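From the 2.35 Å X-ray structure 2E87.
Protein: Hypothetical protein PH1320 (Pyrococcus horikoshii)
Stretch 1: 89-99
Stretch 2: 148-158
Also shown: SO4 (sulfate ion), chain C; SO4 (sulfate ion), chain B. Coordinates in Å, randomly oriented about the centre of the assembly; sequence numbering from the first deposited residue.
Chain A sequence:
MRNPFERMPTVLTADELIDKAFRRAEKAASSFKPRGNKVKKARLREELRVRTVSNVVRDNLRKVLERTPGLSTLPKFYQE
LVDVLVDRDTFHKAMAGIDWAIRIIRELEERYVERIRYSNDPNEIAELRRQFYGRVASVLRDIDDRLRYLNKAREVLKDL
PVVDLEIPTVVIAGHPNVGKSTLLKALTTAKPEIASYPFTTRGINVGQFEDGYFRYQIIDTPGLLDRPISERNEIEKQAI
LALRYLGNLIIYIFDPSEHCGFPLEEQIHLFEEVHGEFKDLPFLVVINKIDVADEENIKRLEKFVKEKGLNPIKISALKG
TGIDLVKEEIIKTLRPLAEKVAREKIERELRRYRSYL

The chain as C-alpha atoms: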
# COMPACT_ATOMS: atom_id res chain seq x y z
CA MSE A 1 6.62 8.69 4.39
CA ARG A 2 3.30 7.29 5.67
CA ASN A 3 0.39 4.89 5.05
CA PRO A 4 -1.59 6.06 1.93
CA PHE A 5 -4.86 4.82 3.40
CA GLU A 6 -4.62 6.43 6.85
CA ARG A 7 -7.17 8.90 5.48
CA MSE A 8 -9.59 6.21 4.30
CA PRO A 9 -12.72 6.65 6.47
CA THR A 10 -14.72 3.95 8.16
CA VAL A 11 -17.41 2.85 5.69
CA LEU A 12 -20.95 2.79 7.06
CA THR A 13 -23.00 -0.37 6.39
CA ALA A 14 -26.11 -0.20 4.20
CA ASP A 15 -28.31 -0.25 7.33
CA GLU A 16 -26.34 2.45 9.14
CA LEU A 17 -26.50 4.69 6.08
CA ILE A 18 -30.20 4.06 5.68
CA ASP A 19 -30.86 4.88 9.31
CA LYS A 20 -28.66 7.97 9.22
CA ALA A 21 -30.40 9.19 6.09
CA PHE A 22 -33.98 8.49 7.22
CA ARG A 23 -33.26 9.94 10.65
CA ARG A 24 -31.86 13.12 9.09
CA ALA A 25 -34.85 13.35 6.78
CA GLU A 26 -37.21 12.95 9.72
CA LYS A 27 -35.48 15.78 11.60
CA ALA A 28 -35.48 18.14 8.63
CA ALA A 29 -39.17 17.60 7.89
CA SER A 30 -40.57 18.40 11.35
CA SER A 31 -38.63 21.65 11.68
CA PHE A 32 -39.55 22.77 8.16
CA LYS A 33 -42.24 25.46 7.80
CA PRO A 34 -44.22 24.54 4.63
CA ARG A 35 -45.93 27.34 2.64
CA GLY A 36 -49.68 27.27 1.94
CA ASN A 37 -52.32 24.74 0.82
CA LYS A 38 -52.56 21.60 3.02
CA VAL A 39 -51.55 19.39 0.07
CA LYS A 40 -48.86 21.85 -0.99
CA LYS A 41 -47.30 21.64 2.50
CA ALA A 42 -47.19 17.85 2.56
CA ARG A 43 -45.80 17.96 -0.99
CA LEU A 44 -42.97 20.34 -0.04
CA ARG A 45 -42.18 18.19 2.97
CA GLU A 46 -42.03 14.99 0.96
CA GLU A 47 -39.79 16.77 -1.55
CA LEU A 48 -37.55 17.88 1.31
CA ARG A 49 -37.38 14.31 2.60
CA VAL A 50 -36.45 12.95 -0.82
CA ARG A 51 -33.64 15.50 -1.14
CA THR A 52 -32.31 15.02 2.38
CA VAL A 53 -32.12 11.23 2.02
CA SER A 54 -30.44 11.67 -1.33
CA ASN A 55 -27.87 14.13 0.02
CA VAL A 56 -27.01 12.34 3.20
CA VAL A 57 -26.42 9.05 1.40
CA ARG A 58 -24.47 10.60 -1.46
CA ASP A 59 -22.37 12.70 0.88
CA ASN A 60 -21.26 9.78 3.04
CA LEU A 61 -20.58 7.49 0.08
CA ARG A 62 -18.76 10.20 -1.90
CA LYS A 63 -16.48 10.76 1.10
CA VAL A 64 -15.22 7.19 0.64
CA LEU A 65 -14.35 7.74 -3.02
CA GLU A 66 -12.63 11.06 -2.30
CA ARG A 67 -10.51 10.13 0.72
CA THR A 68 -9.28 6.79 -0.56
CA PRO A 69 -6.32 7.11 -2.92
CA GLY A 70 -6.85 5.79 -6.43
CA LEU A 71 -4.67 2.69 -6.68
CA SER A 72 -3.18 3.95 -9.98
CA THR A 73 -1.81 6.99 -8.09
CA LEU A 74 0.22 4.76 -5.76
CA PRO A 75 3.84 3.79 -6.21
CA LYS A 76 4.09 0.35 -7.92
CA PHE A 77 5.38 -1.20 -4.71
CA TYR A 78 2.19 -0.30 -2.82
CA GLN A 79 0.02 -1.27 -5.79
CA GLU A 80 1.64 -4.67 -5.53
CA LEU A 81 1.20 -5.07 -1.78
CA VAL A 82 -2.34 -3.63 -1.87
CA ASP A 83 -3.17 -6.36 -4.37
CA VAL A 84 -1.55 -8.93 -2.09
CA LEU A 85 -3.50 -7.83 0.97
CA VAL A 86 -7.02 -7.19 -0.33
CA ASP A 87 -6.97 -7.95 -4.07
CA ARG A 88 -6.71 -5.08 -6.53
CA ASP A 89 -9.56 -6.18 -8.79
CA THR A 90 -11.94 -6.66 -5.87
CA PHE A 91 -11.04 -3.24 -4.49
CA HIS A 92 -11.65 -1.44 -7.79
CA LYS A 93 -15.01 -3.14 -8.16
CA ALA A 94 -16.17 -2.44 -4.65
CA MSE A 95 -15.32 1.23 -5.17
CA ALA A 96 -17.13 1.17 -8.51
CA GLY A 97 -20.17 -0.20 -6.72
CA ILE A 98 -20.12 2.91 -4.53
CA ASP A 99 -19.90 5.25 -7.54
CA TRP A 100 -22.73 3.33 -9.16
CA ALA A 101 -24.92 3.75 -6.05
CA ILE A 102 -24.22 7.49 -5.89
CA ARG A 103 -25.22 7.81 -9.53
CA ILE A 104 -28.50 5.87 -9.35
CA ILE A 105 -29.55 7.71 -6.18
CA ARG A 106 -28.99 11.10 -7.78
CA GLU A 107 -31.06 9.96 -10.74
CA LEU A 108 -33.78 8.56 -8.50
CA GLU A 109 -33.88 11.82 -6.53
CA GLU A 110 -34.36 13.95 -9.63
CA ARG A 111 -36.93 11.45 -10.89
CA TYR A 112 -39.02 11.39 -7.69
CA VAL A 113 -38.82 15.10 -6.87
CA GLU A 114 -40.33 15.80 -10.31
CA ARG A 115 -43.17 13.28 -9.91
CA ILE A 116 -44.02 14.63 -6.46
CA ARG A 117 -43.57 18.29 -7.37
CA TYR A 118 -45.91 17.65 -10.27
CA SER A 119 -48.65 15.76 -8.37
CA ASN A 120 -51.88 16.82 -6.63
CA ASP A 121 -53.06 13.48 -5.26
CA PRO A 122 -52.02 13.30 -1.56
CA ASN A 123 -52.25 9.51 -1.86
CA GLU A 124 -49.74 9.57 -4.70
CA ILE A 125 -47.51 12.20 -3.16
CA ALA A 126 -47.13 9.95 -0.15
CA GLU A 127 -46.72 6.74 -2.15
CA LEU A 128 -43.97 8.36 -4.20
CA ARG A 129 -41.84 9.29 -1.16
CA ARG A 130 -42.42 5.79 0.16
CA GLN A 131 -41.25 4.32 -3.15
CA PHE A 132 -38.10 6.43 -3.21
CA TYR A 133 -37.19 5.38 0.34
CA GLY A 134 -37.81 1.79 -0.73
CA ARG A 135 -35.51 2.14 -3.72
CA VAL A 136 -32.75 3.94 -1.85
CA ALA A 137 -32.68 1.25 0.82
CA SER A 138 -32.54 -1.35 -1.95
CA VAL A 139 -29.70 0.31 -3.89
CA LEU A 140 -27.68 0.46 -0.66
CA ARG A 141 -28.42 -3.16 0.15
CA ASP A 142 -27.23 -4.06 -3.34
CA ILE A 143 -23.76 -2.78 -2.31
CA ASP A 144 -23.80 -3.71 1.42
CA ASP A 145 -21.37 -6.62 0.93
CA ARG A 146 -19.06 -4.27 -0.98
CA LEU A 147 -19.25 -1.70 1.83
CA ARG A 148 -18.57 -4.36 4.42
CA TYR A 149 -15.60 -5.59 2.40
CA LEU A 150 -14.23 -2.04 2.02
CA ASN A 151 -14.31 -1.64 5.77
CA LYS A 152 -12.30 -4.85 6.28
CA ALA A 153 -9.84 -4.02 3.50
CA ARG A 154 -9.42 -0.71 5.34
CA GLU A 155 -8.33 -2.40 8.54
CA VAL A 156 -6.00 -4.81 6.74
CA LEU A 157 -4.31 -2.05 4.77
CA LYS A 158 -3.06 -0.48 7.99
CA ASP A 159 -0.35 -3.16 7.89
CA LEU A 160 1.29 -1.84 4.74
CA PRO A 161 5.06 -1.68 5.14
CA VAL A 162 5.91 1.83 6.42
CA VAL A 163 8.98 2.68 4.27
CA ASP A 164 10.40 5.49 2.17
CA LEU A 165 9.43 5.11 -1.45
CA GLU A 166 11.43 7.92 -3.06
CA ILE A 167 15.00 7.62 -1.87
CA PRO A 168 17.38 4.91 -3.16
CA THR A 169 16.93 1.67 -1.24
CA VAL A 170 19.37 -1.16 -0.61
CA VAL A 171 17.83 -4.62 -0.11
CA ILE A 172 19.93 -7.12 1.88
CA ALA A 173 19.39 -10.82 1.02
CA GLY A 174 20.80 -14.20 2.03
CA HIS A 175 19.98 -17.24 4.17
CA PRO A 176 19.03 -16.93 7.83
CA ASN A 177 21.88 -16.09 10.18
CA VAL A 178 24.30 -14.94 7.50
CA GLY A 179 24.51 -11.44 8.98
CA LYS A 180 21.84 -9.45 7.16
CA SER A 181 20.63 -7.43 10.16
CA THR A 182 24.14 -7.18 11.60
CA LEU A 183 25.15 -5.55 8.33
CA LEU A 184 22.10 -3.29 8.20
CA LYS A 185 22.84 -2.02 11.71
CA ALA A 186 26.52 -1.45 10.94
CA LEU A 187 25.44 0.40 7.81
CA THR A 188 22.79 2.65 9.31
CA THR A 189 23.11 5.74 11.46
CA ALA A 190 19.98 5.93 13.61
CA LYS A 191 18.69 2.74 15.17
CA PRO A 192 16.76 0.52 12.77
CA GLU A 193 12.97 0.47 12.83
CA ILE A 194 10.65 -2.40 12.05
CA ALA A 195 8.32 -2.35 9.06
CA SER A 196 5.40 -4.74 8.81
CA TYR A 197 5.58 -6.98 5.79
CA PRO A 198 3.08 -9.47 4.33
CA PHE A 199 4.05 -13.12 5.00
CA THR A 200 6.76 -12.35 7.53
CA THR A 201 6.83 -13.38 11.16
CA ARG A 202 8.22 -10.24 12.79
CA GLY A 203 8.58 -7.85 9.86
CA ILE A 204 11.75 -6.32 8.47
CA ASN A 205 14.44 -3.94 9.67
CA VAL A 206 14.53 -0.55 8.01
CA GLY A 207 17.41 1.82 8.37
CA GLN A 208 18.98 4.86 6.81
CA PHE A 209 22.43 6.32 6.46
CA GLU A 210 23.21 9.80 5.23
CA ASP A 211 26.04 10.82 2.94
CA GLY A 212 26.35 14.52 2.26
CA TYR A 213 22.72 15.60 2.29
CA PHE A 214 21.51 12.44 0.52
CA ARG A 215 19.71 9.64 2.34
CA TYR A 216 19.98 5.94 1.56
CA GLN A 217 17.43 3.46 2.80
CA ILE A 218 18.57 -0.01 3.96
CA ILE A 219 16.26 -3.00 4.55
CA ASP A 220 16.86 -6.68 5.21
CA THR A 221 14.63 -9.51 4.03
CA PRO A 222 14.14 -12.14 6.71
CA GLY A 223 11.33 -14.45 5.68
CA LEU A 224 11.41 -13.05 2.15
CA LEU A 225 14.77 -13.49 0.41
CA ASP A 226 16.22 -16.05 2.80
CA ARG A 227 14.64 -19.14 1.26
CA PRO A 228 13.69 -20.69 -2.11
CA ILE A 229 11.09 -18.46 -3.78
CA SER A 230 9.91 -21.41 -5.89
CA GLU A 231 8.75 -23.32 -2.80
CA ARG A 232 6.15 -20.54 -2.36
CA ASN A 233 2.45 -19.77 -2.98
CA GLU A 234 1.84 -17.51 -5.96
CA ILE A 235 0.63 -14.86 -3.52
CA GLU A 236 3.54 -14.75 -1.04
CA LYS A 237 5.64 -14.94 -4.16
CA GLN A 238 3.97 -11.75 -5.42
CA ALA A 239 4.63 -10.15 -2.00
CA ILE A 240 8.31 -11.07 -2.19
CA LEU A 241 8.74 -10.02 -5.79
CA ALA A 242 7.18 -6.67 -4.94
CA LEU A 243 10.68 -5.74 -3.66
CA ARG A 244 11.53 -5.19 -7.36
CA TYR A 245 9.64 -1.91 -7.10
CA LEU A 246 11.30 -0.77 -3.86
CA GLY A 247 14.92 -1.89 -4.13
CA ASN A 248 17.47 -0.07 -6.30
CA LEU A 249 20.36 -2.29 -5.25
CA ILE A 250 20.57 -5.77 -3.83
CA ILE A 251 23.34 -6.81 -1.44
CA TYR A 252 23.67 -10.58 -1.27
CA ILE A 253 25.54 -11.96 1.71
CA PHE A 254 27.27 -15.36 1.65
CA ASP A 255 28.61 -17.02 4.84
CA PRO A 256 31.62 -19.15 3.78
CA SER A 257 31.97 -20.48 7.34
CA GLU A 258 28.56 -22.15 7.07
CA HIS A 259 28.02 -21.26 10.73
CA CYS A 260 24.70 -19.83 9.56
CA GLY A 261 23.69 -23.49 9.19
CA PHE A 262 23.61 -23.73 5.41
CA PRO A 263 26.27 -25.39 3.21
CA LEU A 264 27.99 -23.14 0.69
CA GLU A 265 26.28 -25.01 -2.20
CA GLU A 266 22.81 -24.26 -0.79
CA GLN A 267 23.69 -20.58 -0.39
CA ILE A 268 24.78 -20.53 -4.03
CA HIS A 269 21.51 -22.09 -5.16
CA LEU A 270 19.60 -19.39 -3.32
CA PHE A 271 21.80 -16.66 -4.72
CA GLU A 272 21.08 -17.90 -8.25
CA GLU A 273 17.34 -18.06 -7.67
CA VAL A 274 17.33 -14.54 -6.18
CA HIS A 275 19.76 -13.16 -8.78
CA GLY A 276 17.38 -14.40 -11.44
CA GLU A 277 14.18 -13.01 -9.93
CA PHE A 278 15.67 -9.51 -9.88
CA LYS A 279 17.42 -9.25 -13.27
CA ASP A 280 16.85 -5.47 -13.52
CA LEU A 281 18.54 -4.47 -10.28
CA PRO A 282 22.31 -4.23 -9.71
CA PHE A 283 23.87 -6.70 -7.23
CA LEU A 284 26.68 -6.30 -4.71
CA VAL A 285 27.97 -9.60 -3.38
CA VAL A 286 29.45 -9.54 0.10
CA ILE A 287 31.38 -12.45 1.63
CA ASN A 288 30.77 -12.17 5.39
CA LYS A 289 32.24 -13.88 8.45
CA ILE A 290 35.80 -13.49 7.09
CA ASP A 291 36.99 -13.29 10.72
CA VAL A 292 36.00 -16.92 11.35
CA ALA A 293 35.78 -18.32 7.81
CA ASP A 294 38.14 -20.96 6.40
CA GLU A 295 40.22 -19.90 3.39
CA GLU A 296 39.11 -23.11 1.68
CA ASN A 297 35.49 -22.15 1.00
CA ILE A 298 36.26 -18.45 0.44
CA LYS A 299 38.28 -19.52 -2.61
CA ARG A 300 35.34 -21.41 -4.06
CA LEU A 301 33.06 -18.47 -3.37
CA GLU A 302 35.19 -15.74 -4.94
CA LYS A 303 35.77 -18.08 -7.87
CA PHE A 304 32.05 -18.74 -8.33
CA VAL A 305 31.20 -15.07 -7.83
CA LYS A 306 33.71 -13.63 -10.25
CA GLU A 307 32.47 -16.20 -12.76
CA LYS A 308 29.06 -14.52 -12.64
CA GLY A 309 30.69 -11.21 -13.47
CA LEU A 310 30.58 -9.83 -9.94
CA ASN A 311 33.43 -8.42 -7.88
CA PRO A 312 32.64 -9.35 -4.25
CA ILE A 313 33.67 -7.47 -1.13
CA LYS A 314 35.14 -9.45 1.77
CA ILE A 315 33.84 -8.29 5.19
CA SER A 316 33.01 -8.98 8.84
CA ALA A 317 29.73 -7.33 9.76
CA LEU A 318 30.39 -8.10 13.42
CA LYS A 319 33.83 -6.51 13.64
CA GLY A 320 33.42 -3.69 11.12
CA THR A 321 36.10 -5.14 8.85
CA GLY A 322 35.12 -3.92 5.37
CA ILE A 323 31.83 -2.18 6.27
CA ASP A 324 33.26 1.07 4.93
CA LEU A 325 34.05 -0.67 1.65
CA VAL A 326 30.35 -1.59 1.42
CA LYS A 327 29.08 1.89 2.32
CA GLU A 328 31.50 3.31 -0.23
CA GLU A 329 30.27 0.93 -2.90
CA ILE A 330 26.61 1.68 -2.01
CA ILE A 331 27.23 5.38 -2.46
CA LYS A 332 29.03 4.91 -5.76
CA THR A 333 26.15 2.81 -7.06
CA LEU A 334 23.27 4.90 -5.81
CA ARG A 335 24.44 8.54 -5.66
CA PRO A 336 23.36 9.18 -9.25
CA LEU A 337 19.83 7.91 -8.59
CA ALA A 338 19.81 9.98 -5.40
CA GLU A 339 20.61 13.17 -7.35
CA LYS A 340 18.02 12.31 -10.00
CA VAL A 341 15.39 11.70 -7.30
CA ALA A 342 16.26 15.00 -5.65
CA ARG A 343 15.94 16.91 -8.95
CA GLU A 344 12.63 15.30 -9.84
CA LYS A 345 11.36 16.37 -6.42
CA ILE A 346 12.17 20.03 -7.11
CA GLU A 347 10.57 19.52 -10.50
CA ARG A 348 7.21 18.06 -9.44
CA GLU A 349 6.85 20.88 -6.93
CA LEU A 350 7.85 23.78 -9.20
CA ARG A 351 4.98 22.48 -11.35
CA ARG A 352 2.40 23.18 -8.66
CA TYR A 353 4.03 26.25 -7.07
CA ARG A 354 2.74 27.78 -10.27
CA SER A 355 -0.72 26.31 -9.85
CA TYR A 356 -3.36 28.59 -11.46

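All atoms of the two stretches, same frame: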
# COMPACT_ATOMS: atom_id res chain seq x y z
N ASP A 89 -8.35 -6.13 -7.99
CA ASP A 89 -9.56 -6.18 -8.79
C ASP A 89 -10.83 -6.08 -7.94
O ASP A 89 -11.79 -5.41 -8.32
CB ASP A 89 -9.56 -7.46 -9.65
CG ASP A 89 -10.76 -7.55 -10.58
OD1 ASP A 89 -11.67 -8.36 -10.29
OD2 ASP A 89 -10.80 -6.82 -11.60
N THR A 90 -10.82 -6.72 -6.78
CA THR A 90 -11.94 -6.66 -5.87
C THR A 90 -12.11 -5.24 -5.34
O THR A 90 -13.23 -4.73 -5.22
CB THR A 90 -11.74 -7.62 -4.68
OG1 THR A 90 -11.64 -8.96 -5.17
CG2 THR A 90 -12.90 -7.55 -3.70
N PHE A 91 -10.99 -4.60 -5.01
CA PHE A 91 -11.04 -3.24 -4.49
C PHE A 91 -11.65 -2.28 -5.51
O PHE A 91 -12.56 -1.53 -5.18
CB PHE A 91 -9.63 -2.77 -4.11
CG PHE A 91 -9.63 -1.68 -3.08
CD1 PHE A 91 -9.78 -1.98 -1.73
CD2 PHE A 91 -9.50 -0.34 -3.46
CE1 PHE A 91 -9.82 -0.97 -0.78
CE2 PHE A 91 -9.54 0.67 -2.52
CZ PHE A 91 -9.70 0.37 -1.18
N HIS A 92 -11.15 -2.32 -6.74
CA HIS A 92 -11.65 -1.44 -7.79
C HIS A 92 -13.14 -1.60 -7.99
O HIS A 92 -13.85 -0.61 -8.18
CB HIS A 92 -10.92 -1.70 -9.12
CG HIS A 92 -9.69 -0.87 -9.30
ND1 HIS A 92 -8.63 -1.28 -10.09
CD2 HIS A 92 -9.35 0.35 -8.82
CE1 HIS A 92 -7.70 -0.34 -10.08
NE2 HIS A 92 -8.11 0.65 -9.32
N LYS A 93 -13.60 -2.84 -7.96
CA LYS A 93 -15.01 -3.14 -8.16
C LYS A 93 -15.90 -2.72 -7.02
O LYS A 93 -17.03 -2.28 -7.24
CB LYS A 93 -15.19 -4.63 -8.45
CG LYS A 93 -14.75 -4.98 -9.85
CD LYS A 93 -14.79 -6.47 -10.12
CE LYS A 93 -14.29 -6.73 -11.52
NZ LYS A 93 -14.15 -8.18 -11.81
N ALA A 94 -15.39 -2.84 -5.80
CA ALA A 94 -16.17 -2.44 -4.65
C ALA A 94 -16.35 -0.93 -4.76
O ALA A 94 -17.47 -0.41 -4.63
CB ALA A 94 -15.43 -2.80 -3.37
N MSE A 95 -15.26 -0.22 -5.03
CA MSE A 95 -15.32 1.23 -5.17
C MSE A 95 -16.29 1.60 -6.27
O MSE A 95 -17.07 2.53 -6.12
CB MSE A 95 -13.94 1.80 -5.47
CG MSE A 95 -12.96 1.71 -4.30
SE MSE A 95 -13.51 2.73 -2.74
CE MSE A 95 -12.98 4.50 -3.35
N ALA A 96 -16.24 0.88 -7.39
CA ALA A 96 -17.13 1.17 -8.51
C ALA A 96 -18.59 0.93 -8.11
O ALA A 96 -19.49 1.55 -8.65
CB ALA A 96 -16.76 0.32 -9.72
N GLY A 97 -18.81 0.03 -7.16
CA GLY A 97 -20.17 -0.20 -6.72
C GLY A 97 -20.66 1.04 -5.98
O GLY A 97 -21.83 1.40 -6.05
N ILE A 98 -19.76 1.70 -5.27
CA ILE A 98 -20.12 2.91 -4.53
C ILE A 98 -20.50 4.02 -5.52
O ILE A 98 -21.55 4.63 -5.40
CB ILE A 98 -18.95 3.34 -3.62
CG1 ILE A 98 -18.80 2.34 -2.48
CG2 ILE A 98 -19.20 4.71 -3.06
CD1 ILE A 98 -17.78 2.74 -1.41
N ASP A 99 -19.65 4.24 -6.52
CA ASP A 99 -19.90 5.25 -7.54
C ASP A 99 -21.24 4.98 -8.23
O ASP A 99 -22.01 5.90 -8.51
CB ASP A 99 -18.76 5.26 -8.57
CG ASP A 99 -19.07 6.12 -9.78
OD1 ASP A 99 -19.71 5.62 -10.73
OD2 ASP A 99 -18.68 7.31 -9.78
N ARG A 148 -19.13 -3.58 3.34
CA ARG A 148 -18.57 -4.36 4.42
C ARG A 148 -17.15 -4.78 4.08
O ARG A 148 -16.26 -4.70 4.91
CB ARG A 148 -19.49 -5.54 4.71
CG ARG A 148 -20.72 -5.10 5.47
CD ARG A 148 -21.82 -6.14 5.48
NE ARG A 148 -22.93 -5.67 6.29
CZ ARG A 148 -22.90 -5.61 7.62
NH1 ARG A 148 -21.82 -6.00 8.28
NH2 ARG A 148 -23.92 -5.10 8.28
N TYR A 149 -16.94 -5.21 2.84
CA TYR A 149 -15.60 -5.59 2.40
C TYR A 149 -14.65 -4.38 2.46
O TYR A 149 -13.52 -4.51 2.92
CB TYR A 149 -15.63 -6.14 0.98
CG TYR A 149 -14.31 -6.02 0.25
CD1 TYR A 149 -13.26 -6.92 0.48
CD2 TYR A 149 -14.08 -4.96 -0.66
CE1 TYR A 149 -12.03 -6.78 -0.18
CE2 TYR A 149 -12.86 -4.82 -1.32
CZ TYR A 149 -11.83 -5.72 -1.07
OH TYR A 149 -10.62 -5.55 -1.70
N LEU A 150 -15.09 -3.22 2.00
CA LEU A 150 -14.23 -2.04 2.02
C LEU A 150 -13.80 -1.68 3.44
O LEU A 150 -12.71 -1.17 3.67
CB LEU A 150 -14.92 -0.83 1.38
CG LEU A 150 -14.96 -0.90 -0.14
CD1 LEU A 150 -15.86 0.18 -0.68
CD2 LEU A 150 -13.54 -0.75 -0.70
N ASN A 151 -14.65 -1.97 4.41
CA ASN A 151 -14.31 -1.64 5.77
C ASN A 151 -13.25 -2.58 6.33
O ASN A 151 -12.43 -2.17 7.16
CB ASN A 151 -15.56 -1.65 6.63
CG ASN A 151 -15.52 -0.61 7.71
OD1 ASN A 151 -14.92 0.45 7.54
ND2 ASN A 151 -16.16 -0.89 8.83
N LYS A 152 -13.27 -3.83 5.87
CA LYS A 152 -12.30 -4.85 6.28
C LYS A 152 -10.98 -4.64 5.53
O LYS A 152 -9.90 -4.84 6.07
CB LYS A 152 -12.82 -6.26 5.98
CG LYS A 152 -14.02 -6.72 6.82
CD LYS A 152 -14.63 -7.97 6.21
CE LYS A 152 -16.00 -8.30 6.81
NZ LYS A 152 -16.73 -9.32 5.98
N ALA A 153 -11.06 -4.26 4.26
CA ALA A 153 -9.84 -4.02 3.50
C ALA A 153 -9.13 -2.82 4.14
O ALA A 153 -7.91 -2.74 4.15
CB ALA A 153 -10.18 -3.71 2.05
N ARG A 154 -9.93 -1.91 4.70
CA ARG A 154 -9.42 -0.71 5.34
C ARG A 154 -8.56 -1.04 6.55
O ARG A 154 -7.49 -0.47 6.75
CB ARG A 154 -10.59 0.18 5.79
CG ARG A 154 -10.18 1.34 6.66
CD ARG A 154 -11.41 2.07 7.17
NE ARG A 154 -11.08 3.19 8.05
CZ ARG A 154 -10.40 3.07 9.18
NH1 ARG A 154 -9.96 1.88 9.58
NH2 ARG A 154 -10.15 4.15 9.92
N GLU A 155 -9.04 -1.98 7.35
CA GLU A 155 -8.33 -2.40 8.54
C GLU A 155 -7.06 -3.15 8.17
O GLU A 155 -6.01 -2.93 8.77
CB GLU A 155 -9.23 -3.27 9.41
CG GLU A 155 -8.91 -3.25 10.90
CD GLU A 155 -8.98 -1.85 11.50
OE1 GLU A 155 -10.01 -1.16 11.34
OE2 GLU A 155 -7.99 -1.43 12.14
N VAL A 156 -7.15 -4.02 7.18
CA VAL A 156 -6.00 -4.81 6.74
C VAL A 156 -4.90 -3.96 6.14
O VAL A 156 -3.71 -4.25 6.32
CB VAL A 156 -6.40 -5.86 5.66
CG1 VAL A 156 -5.15 -6.45 5.02
CG2 VAL A 156 -7.23 -6.98 6.27
N LEU A 157 -5.28 -2.90 5.43
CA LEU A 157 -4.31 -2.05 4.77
C LEU A 157 -3.44 -1.24 5.71
O LEU A 157 -2.42 -0.67 5.30
CB LEU A 157 -5.01 -1.13 3.77
CG LEU A 157 -5.54 -1.88 2.54
CD1 LEU A 157 -6.32 -0.91 1.68
CD2 LEU A 157 -4.39 -2.51 1.77
N LYS A 158 -3.82 -1.20 6.98
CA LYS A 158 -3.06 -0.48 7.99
C LYS A 158 -1.70 -1.16 8.16
O LYS A 158 -0.75 -0.53 8.63
CB LYS A 158 -3.81 -0.47 9.33
CG LYS A 158 -5.06 0.36 9.33
CD LYS A 158 -5.69 0.40 10.70
CE LYS A 158 -6.80 1.44 10.76
NZ LYS A 158 -7.52 1.41 12.06
S SO4 C . -10.02 3.07 13.45
O1 SO4 C . -8.56 3.55 13.39
O2 SO4 C . -10.59 3.21 14.86
O3 SO4 C . -10.81 4.02 12.53
O4 SO4 C . -10.09 1.60 13.06
S SO4 B . -7.63 4.46 -9.64
O1 SO4 B . -6.89 5.74 -9.28
O2 SO4 B . -8.13 3.69 -8.39
O3 SO4 B . -8.85 4.93 -10.45
O4 SO4 B . -6.69 3.54 -10.38

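The helices carrying the two stretches cross at 133° between their N-to-C directions, with axes 10.1 Å apart at closest approach, and meet mainly through apolar side chains; no hydrogen bond links them. The backbones come nearest at Ala94 and Leu150 (CA to CA, 7.0 Å), where CB of Ala94 packs 3.8 Å from CG of Leu150. Leu150 points toward the first helix and, with chi1 m and chi2 t, sits as a knob among Phe91, Ala94, Met95 and Ile98. CD1 of Leu150 lies 3.3 Å from CD1 of Ile98; CD2 of Leu150 covers one face of the Phe91 ring, 4.1 Å from its centroid; CD1 and CD2 of Leu150 are each 4.0 Å from SE of Met95, here selenomethionine. The CA-to-CB bond of Phe91 is sideways, but chi1 t (-156°) brings the end of the ring nearer the second helix. CE1 of Phe91 thereby reaches 4.0 Å from CB of Ala153, at the ring edge, and 4.3 Å from CD1 of Leu157. Tyr149, also t at chi1 (156°), sets its ring against Thr90, Phe91 and Ala94: CG2 of Thr90 stands over one face, 3.7 Å from the Tyr149 ring centroid, while CB of Ala94 meets the edge, 3.7 Å from CD2 of Tyr149. Thr90, at chi1 m, presents this methyl to the ring and leaves OG1 to hydrogen-bond just outside the stretch. OH of Tyr149 is 3.5 Å from N of Phe91, but the angle is poor for a hydrogen bond; the hydroxyl is satisfied elsewhere in the structure. Charged groups lie outside this apolar patch. The extended Lys93 side chain leads away, its NZ forming a salt bridge with OD1 of Asp89 (2.9 Å), and the extended Lys158 places NZ 2.9 Å from OE2 of Glu155, in another salt bridge.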